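Local coordinates for minor capsid protein (Cafeteriavirus-dependent mavirus, PDB 6G42) that forms the penton of the virophage capsid, a single jelly-roll protein that assembles as a pentamer and probably closes the five-fold vertices of the shell, at the interface of chains A and B. Residues are numbered along the deposited sequence; one frame, centred on the assembly and turned at random. Chains: chain A/B, Minor capsid protein.

Contact 1: the interface of chains A and B. Residues chain A 217-218, 228-231; chain B 9-11, 38, 42.
Hydrogen bonds from the B:Arg38 guanidinium to backbone carbonyls, and one between backbones, hold A:Leu217 and the loop around A:Ser228 to chain B. NH1 of B:Arg38 gives a hydrogen bond to the carbonyl A:Leu218 O, 2.9 Å away and close to the guanidinium plane, while NH2 reaches A:Asn230 O at 3.0 Å, tilted from that plane. A:Leu218 O is gripped twice, because the hydroxyl A:Ser228 OG also donates to it, from the opposite face of the carbonyl. The same hydroxyl accepts from A:Asn230 N, so A:Ser228 ties together the two stretches that B:Arg38 reads. Between backbones, A:Leu217 N donates to B:Trp10 O (2.9 Å), part of a parallel bridge pairing A:Leu217 with B:Leu11; a second parallel bridge pairs A:Ser228 with B:Arg38.

A:Leu217 CB lies over one face of the guanidinium and the carbonyl A:Ser228 O over the other, the latter 3.5 Å from the plane. A bend at chi3 (67°) turns the end of B:Arg38 into this slot.

The apolar contacts centre on A:Leu217. Its CB meets B:Leu11 CD1 at 3.6 Å, and its CD1 tip touches the CG2 branches of B:Ile42 and B:Ile9. With CG anti to its own carbonyl carbon (chi1 -54°), the isobutyl group drops among these aliphatic groups. The patch joins neighbouring subunits of the penton by strand pairing, a buried leucine and an arginine that reads backbone carbonyls.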
loop_
_atom_site.group_PDB
_atom_site.type_symbol
_atom_site.label_atom_id
_atom_site.label_comp_id
_atom_site.label_asym_id
_atom_site.label_seq_id
_atom_site.Cartn_x
_atom_site.Cartn_y
_atom_site.Cartn_z
ATOM N N LEU A 217 14.365 17.271 25.151
ATOM C CA LEU A 217 14.626 16.822 26.524
ATOM C C LEU A 217 14.933 15.321 26.546
ATOM O O LEU A 217 14.187 14.528 25.969
ATOM C CB LEU A 217 13.431 17.134 27.434
ATOM C CG LEU A 217 12.937 18.589 27.469
ATOM C CD1 LEU A 217 11.687 18.694 28.324
ATOM C CD2 LEU A 217 14.006 19.545 27.982
ATOM N N LEU A 218 16.024 14.950 27.221
ATOM C CA LEU A 218 16.527 13.566 27.274
ATOM C C LEU A 218 16.555 12.993 28.707
ATOM O O LEU A 218 16.569 13.753 29.680
ATOM C CB LEU A 218 17.940 13.510 26.676
ATOM C CG LEU A 218 18.071 13.568 25.150
ATOM C CD1 LEU A 218 19.520 13.804 24.743
ATOM C CD2 LEU A 218 17.538 12.288 24.514
ATOM N N SER A 228 17.120 14.282 35.826
ATOM C CA SER A 228 17.869 14.604 34.605
ATOM C C SER A 228 17.641 16.046 34.162
ATOM O O SER A 228 16.510 16.526 34.177
ATOM C CB SER A 228 17.437 13.662 33.474
ATOM O OG SER A 228 17.950 14.062 32.212
ATOM N N ASP A 229 18.721 16.726 33.776
ATOM C CA ASP A 229 18.633 17.970 32.991
ATOM C C ASP A 229 19.342 17.812 31.631
ATOM O O ASP A 229 19.715 18.802 30.995
ATOM C CB ASP A 229 19.171 19.176 33.784
ATOM C CG ASP A 229 20.689 19.191 33.899
ATOM O OD1 ASP A 229 21.301 18.109 34.047
ATOM O OD2 ASP A 229 21.270 20.297 33.843
ATOM N N ASN A 230 19.497 16.561 31.190
ATOM C CA ASN A 230 20.150 16.235 29.924
ATOM C C ASN A 230 19.304 16.733 28.749
ATOM O O ASN A 230 18.070 16.739 28.810
ATOM C CB ASN A 230 20.373 14.713 29.814
ATOM C CG ASN A 230 21.308 14.313 28.669
ATOM O OD1 ASN A 230 21.985 15.142 28.057
ATOM N ND2 ASN A 230 21.354 13.019 28.389
ATOM N N THR A 231 19.987 17.172 27.699
ATOM C CA THR A 231 19.350 17.667 26.481
ATOM C C THR A 231 20.210 17.310 25.266
ATOM O O THR A 231 21.359 16.873 25.405
ATOM C CB THR A 231 19.120 19.198 26.537
ATOM O OG1 THR A 231 20.334 19.867 26.903
ATOM C CG2 THR A 231 18.022 19.566 27.538
ATOM N N ILE B 9 7.788 21.540 22.490
ATOM C CA ILE B 9 8.676 20.968 23.497
ATOM C C ILE B 9 8.624 19.453 23.331
ATOM O O ILE B 9 7.556 18.847 23.448
ATOM C CB ILE B 9 8.275 21.393 24.934
ATOM C CG1 ILE B 9 8.411 22.912 25.096
ATOM C CG2 ILE B 9 9.130 20.686 25.986
ATOM C CD1 ILE B 9 7.727 23.467 26.337
ATOM N N TRP B 10 9.783 18.856 23.067
ATOM C CA TRP B 10 9.910 17.418 22.845
ATOM C C TRP B 10 10.550 16.740 24.050
ATOM O O TRP B 10 11.458 17.296 24.665
ATOM C CB TRP B 10 10.773 17.154 21.616
ATOM C CG TRP B 10 10.231 17.721 20.350
ATOM C CD1 TRP B 10 10.564 18.912 19.780
ATOM C CD2 TRP B 10 9.273 17.111 19.480
ATOM N NE1 TRP B 10 9.866 19.091 18.614
ATOM C CE2 TRP B 10 9.070 17.996 18.402
ATOM C CE3 TRP B 10 8.561 15.901 19.510
ATOM C CZ2 TRP B 10 8.183 17.712 17.357
ATOM C CZ3 TRP B 10 7.678 15.616 18.473
ATOM C CH2 TRP B 10 7.496 16.520 17.411
ATOM N N LEU B 11 10.091 15.526 24.352
ATOM C CA LEU B 11 10.539 14.767 25.524
ATOM C C LEU B 11 10.706 13.294 25.155
ATOM O O LEU B 11 9.719 12.606 24.910
ATOM C CB LEU B 11 9.517 14.926 26.663
ATOM C CG LEU B 11 9.768 14.233 28.009
ATOM C CD1 LEU B 11 11.020 14.773 28.678
ATOM C CD2 LEU B 11 8.578 14.412 28.934
ATOM N N ARG B 38 12.596 15.845 36.211
ATOM C CA ARG B 38 13.497 16.873 35.685
ATOM C C ARG B 38 13.793 17.966 36.702
ATOM O O ARG B 38 12.962 18.276 37.550
ATOM C CB ARG B 38 12.911 17.481 34.412
ATOM C CG ARG B 38 12.725 16.465 33.288
ATOM C CD ARG B 38 12.614 17.130 31.926
ATOM N NE ARG B 38 13.856 17.785 31.510
ATOM C CZ ARG B 38 14.945 17.160 31.051
ATOM N NH1 ARG B 38 14.988 15.827 30.939
ATOM N NH2 ARG B 38 16.011 17.877 30.701
ATOM N N ILE B 42 8.999 21.782 33.202
ATOM C CA ILE B 42 9.066 21.424 31.782
ATOM C C ILE B 42 8.451 22.528 30.923
ATOM O O ILE B 42 9.049 22.973 29.940
ATOM C CB ILE B 42 8.348 20.075 31.518
ATOM C CG1 ILE B 42 9.059 18.937 32.261
ATOM C CG2 ILE B 42 8.302 19.747 30.029
ATOM C CD1 ILE B 42 8.208 17.704 32.478
#

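Contact 2: the interface of chains A and B. Residues chain A 216-218, 237; chain B 10, 12, 300.
Strand 216-217 of chain A runs beside strand 8-16 of chain B, and the end of a side chain from B strand 296-305 joins them; A strand 236-239 borders the site through A:Asn237. The central group is the carboxylate of A:Glu216, whose two oxygens are taken by different partners. B:Asn12 ND2 donates to OE1 of A:Glu216 at 2.7 Å, on the anti side of that oxygen and well out of the carboxylate plane, although the oxygen lies in the plane of the asparagine amide. B:Lys300 NZ forms a salt bridge with OE2 of A:Glu216, also 2.7 Å long, from the syn side and nearer the plane. The neighbouring lysine would be expected to favour the charged form of the acid. The lysine and glutamate chains cross at about a right angle, and a bend at chi4 (-139°) carries the ammonium across to the acid.

B:Trp10 lies beneath this pair. A:Glu216 OE2 sits 3.7 Å above one face of the indole, toward its rim, and B:Lys300 NZ lies over the same face. The glutamate's methylene CG packs on B:Trp10 CB at 3.7 Å.

Alongside, B:Asn12 N donates to A:Leu217 O at 2.9 Å, carrying on the strand pairing. The site adds a charged, directional link to the strand pairing between adjacent penton subunits.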
loop_
_atom_site.group_PDB
_atom_site.type_symbol
_atom_site.label_atom_id
_atom_site.label_comp_id
_atom_site.label_asym_id
_atom_site.label_seq_id
_atom_site.Cartn_x
_atom_site.Cartn_y
_atom_site.Cartn_z
ATOM N N GLU A 216 15.898 18.874 22.366
ATOM C CA GLU A 216 14.926 17.902 22.864
ATOM C C GLU A 216 15.345 17.472 24.272
ATOM O O GLU A 216 16.539 17.323 24.551
ATOM C CB GLU A 216 14.837 16.679 21.946
ATOM C CG GLU A 216 14.332 16.969 20.534
ATOM C CD GLU A 216 13.839 15.728 19.785
ATOM O OE1 GLU A 216 14.165 14.587 20.175
ATOM O OE2 GLU A 216 13.112 15.885 18.784
ATOM N N LEU A 217 14.365 17.271 25.151
ATOM C CA LEU A 217 14.626 16.822 26.524
ATOM C C LEU A 217 14.933 15.321 26.546
ATOM O O LEU A 217 14.187 14.528 25.969
ATOM C CB LEU A 217 13.431 17.134 27.434
ATOM C CG LEU A 217 12.937 18.589 27.469
ATOM C CD1 LEU A 217 11.687 18.694 28.324
ATOM C CD2 LEU A 217 14.006 19.545 27.982
ATOM N N LEU A 218 16.024 14.950 27.221
ATOM C CA LEU A 218 16.527 13.566 27.274
ATOM C C LEU A 218 16.555 12.993 28.707
ATOM O O LEU A 218 16.569 13.753 29.680
ATOM C CB LEU A 218 17.940 13.510 26.676
ATOM C CG LEU A 218 18.071 13.568 25.150
ATOM C CD1 LEU A 218 19.520 13.804 24.743
ATOM C CD2 LEU A 218 17.538 12.288 24.514
ATOM N N ASN A 237 14.305 12.586 12.927
ATOM C CA ASN A 237 14.344 11.315 13.638
ATOM C C ASN A 237 13.715 10.229 12.749
ATOM O O ASN A 237 12.494 10.026 12.761
ATOM C CB ASN A 237 13.572 11.497 14.953
ATOM C CG ASN A 237 13.897 10.450 15.987
ATOM O OD1 ASN A 237 15.056 10.276 16.351
ATOM N ND2 ASN A 237 12.869 9.774 16.503
ATOM N N TRP B 10 9.783 18.856 23.067
ATOM C CA TRP B 10 9.910 17.418 22.845
ATOM C C TRP B 10 10.550 16.740 24.050
ATOM O O TRP B 10 11.458 17.296 24.665
ATOM C CB TRP B 10 10.773 17.154 21.616
ATOM C CG TRP B 10 10.231 17.721 20.350
ATOM C CD1 TRP B 10 10.564 18.912 19.780
ATOM C CD2 TRP B 10 9.273 17.111 19.480
ATOM N NE1 TRP B 10 9.866 19.091 18.614
ATOM C CE2 TRP B 10 9.070 17.996 18.402
ATOM C CE3 TRP B 10 8.561 15.901 19.510
ATOM C CZ2 TRP B 10 8.183 17.712 17.357
ATOM C CZ3 TRP B 10 7.678 15.616 18.473
ATOM C CH2 TRP B 10 7.496 16.520 17.411
ATOM N N ASN B 12 11.955 12.828 25.102
ATOM C CA ASN B 12 12.269 11.415 24.824
ATOM C C ASN B 12 12.421 10.603 26.104
ATOM O O ASN B 12 12.927 11.105 27.108
ATOM C CB ASN B 12 13.561 11.285 24.016
ATOM C CG ASN B 12 13.393 11.720 22.578
ATOM O OD1 ASN B 12 12.844 10.981 21.750
ATOM N ND2 ASN B 12 13.861 12.924 22.268
ATOM N N LYS B 300 8.278 9.132 22.469
ATOM C CA LYS B 300 8.457 10.539 22.149
ATOM C C LYS B 300 7.135 11.245 22.338
ATOM O O LYS B 300 6.129 10.843 21.758
ATOM C CB LYS B 300 8.959 10.716 20.720
ATOM C CG LYS B 300 9.781 11.977 20.523
ATOM C CD LYS B 300 10.469 12.003 19.164
ATOM C CE LYS B 300 11.599 13.027 19.126
ATOM N NZ LYS B 300 11.639 13.775 17.840
#

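Contact 3: the interface of chains A and B. Residues chain A 50, 260, 262, 264, 306; chain B 6-8.
A:Asn264 OD1, the amide oxygen of the asparagine, accepts a nearly straight hydrogen bond from the backbone B:Tyr8 N at 2.9 Å, with 168° at the hydrogen. The amide's other end donates: A:Asn264 ND2 gives a bond of 3.0 Å to B:Lys6 O, lying in the plane of that carbonyl. One side chain of the single jelly-roll penton protein thus reads an NH and a C=O two residues apart, spanning B:Gln7, just before B strand 8-16. Using both ends fixes the amide's rotation about chi2 (114°).

Past this fork, A:Tyr262 CB sits over the centre of one face of the B:Tyr8 ring, 3.9 Å from the centroid, as a CH-pi contact. The tyrosine side chains lie side by side, pointing the same way, with A:Tyr262 CD2 3.9 Å from B:Tyr8 CZ. A:Leu50, from strand 49-59, crosses the B:Tyr8 side chain at about a right angle, and its CD2 methyl meets B:Tyr8 CE1 at 3.7 Å. The other methyl, CD1, also touches B:Tyr8 CE1 while lying over the A:Tyr262 ring, offset toward its rim, so the leucine lies beside both tyrosines and touches each.

Near the other long side of the B:Tyr8 ring, and on the same face side as A:Tyr262 CB, A:Asn260 O comes within 3.6 Å of B:Tyr8 CE2. Beyond A:Asn264, A:Ile306 CD1 lies 4.0 Å from B:Lys6 O, bringing the last modelled residue of chain A beside the first of chain B.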
loop_
_atom_site.group_PDB
_atom_site.type_symbol
_atom_site.label_atom_id
_atom_site.label_comp_id
_atom_site.label_asym_id
_atom_site.label_seq_id
_atom_site.Cartn_x
_atom_site.Cartn_y
_atom_site.Cartn_z
ATOM N N LEU A 50 10.063 28.357 12.755
ATOM C CA LEU A 50 10.145 26.930 13.032
ATOM C C LEU A 50 11.092 26.308 12.003
ATOM O O LEU A 50 11.205 26.816 10.888
ATOM C CB LEU A 50 8.763 26.291 12.908
ATOM C CG LEU A 50 7.658 26.835 13.818
ATOM C CD1 LEU A 50 6.318 26.220 13.459
ATOM C CD2 LEU A 50 7.980 26.585 15.287
ATOM N N ASN A 260 3.960 17.202 12.534
ATOM C CA ASN A 260 4.218 17.959 13.767
ATOM C C ASN A 260 5.716 18.164 14.040
ATOM O O ASN A 260 6.060 18.829 15.020
ATOM C CB ASN A 260 3.622 17.232 14.982
ATOM C CG ASN A 260 2.119 17.048 14.891
ATOM O OD1 ASN A 260 1.395 17.955 14.489
ATOM N ND2 ASN A 260 1.638 15.876 15.293
ATOM N N TYR A 262 8.408 19.842 14.073
ATOM C CA TYR A 262 8.998 21.177 14.018
ATOM C C TYR A 262 9.846 21.419 15.268
ATOM O O TYR A 262 9.603 20.834 16.327
ATOM C CB TYR A 262 7.910 22.254 13.949
ATOM C CG TYR A 262 7.158 22.375 12.636
ATOM C CD1 TYR A 262 7.715 23.044 11.545
ATOM C CD2 TYR A 262 5.863 21.875 12.504
ATOM C CE1 TYR A 262 7.019 23.177 10.348
ATOM C CE2 TYR A 262 5.155 22.006 11.317
ATOM C CZ TYR A 262 5.735 22.655 10.243
ATOM O OH TYR A 262 5.027 22.778 9.070
ATOM N N ASN A 264 11.807 24.887 17.374
ATOM C CA ASN A 264 11.878 26.348 17.469
ATOM C C ASN A 264 13.297 26.832 17.225
ATOM O O ASN A 264 14.238 26.340 17.853
ATOM C CB ASN A 264 11.411 26.839 18.843
ATOM C CG ASN A 264 9.916 26.700 19.034
ATOM O OD1 ASN A 264 9.459 25.919 19.874
ATOM N ND2 ASN A 264 9.141 27.449 18.248
ATOM N N ILE A 306 6.089 32.139 11.783
ATOM C CA ILE A 306 4.847 31.991 12.554
ATOM C C ILE A 306 4.065 33.310 12.555
ATOM O O ILE A 306 4.408 34.253 13.272
ATOM C CB ILE A 306 5.124 31.542 14.011
ATOM C CG1 ILE A 306 6.136 30.388 14.048
ATOM C CG2 ILE A 306 3.823 31.119 14.691
ATOM C CD1 ILE A 306 6.656 30.070 15.435
ATOM N N LYS B 6 4.205 30.241 19.063
ATOM C CA LYS B 6 4.010 28.756 19.144
ATOM C C LYS B 6 5.301 28.020 19.519
ATOM O O LYS B 6 6.362 28.272 18.941
ATOM C CB LYS B 6 3.468 28.193 17.825
ATOM C CG LYS B 6 3.013 26.742 17.923
ATOM C CD LYS B 6 2.187 26.332 16.717
ATOM C CE LYS B 6 1.572 24.954 16.906
ATOM N NZ LYS B 6 0.409 24.972 17.831
ATOM N N GLN B 7 5.185 27.091 20.461
ATOM C CA GLN B 7 6.327 26.400 21.051
ATOM C C GLN B 7 6.131 24.884 20.962
ATOM O O GLN B 7 5.055 24.377 21.286
ATOM C CB GLN B 7 6.487 26.823 22.516
ATOM C CG GLN B 7 7.831 26.466 23.150
ATOM C CD GLN B 7 7.901 26.784 24.642
ATOM O OE1 GLN B 7 6.919 27.222 25.251
ATOM N NE2 GLN B 7 9.070 26.558 25.240
ATOM N N TYR B 8 7.174 24.181 20.516
ATOM C CA TYR B 8 7.200 22.721 20.456
ATOM C C TYR B 8 8.242 22.224 21.447
ATOM O O TYR B 8 9.435 22.469 21.267
ATOM C CB TYR B 8 7.580 22.240 19.054
ATOM C CG TYR B 8 6.553 22.528 17.989
ATOM C CD1 TYR B 8 6.456 23.790 17.413
ATOM C CD2 TYR B 8 5.690 21.537 17.545
ATOM C CE1 TYR B 8 5.518 24.059 16.430
ATOM C CE2 TYR B 8 4.750 21.795 16.565
ATOM C CZ TYR B 8 4.668 23.055 16.010
ATOM O OH TYR B 8 3.735 23.310 15.035
#

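Contact 1 and contact 2 are neighbours, their C-alpha centres about 7 Å apart, and share A:Leu217, A:Leu218 and B:Trp10; they are two sides of one strand pairing. Contact 3 lies about 17 Å from contact 1 and 14 Å from contact 2, but B strand 8-16 runs through all three. This N-terminal strand of one subunit therefore meets its neighbour along its first half, first at the chain ends and then at A strand 216-217. The two chains use different surfaces here, which is consistent with the contact repeating head to tail around the five-copy ring.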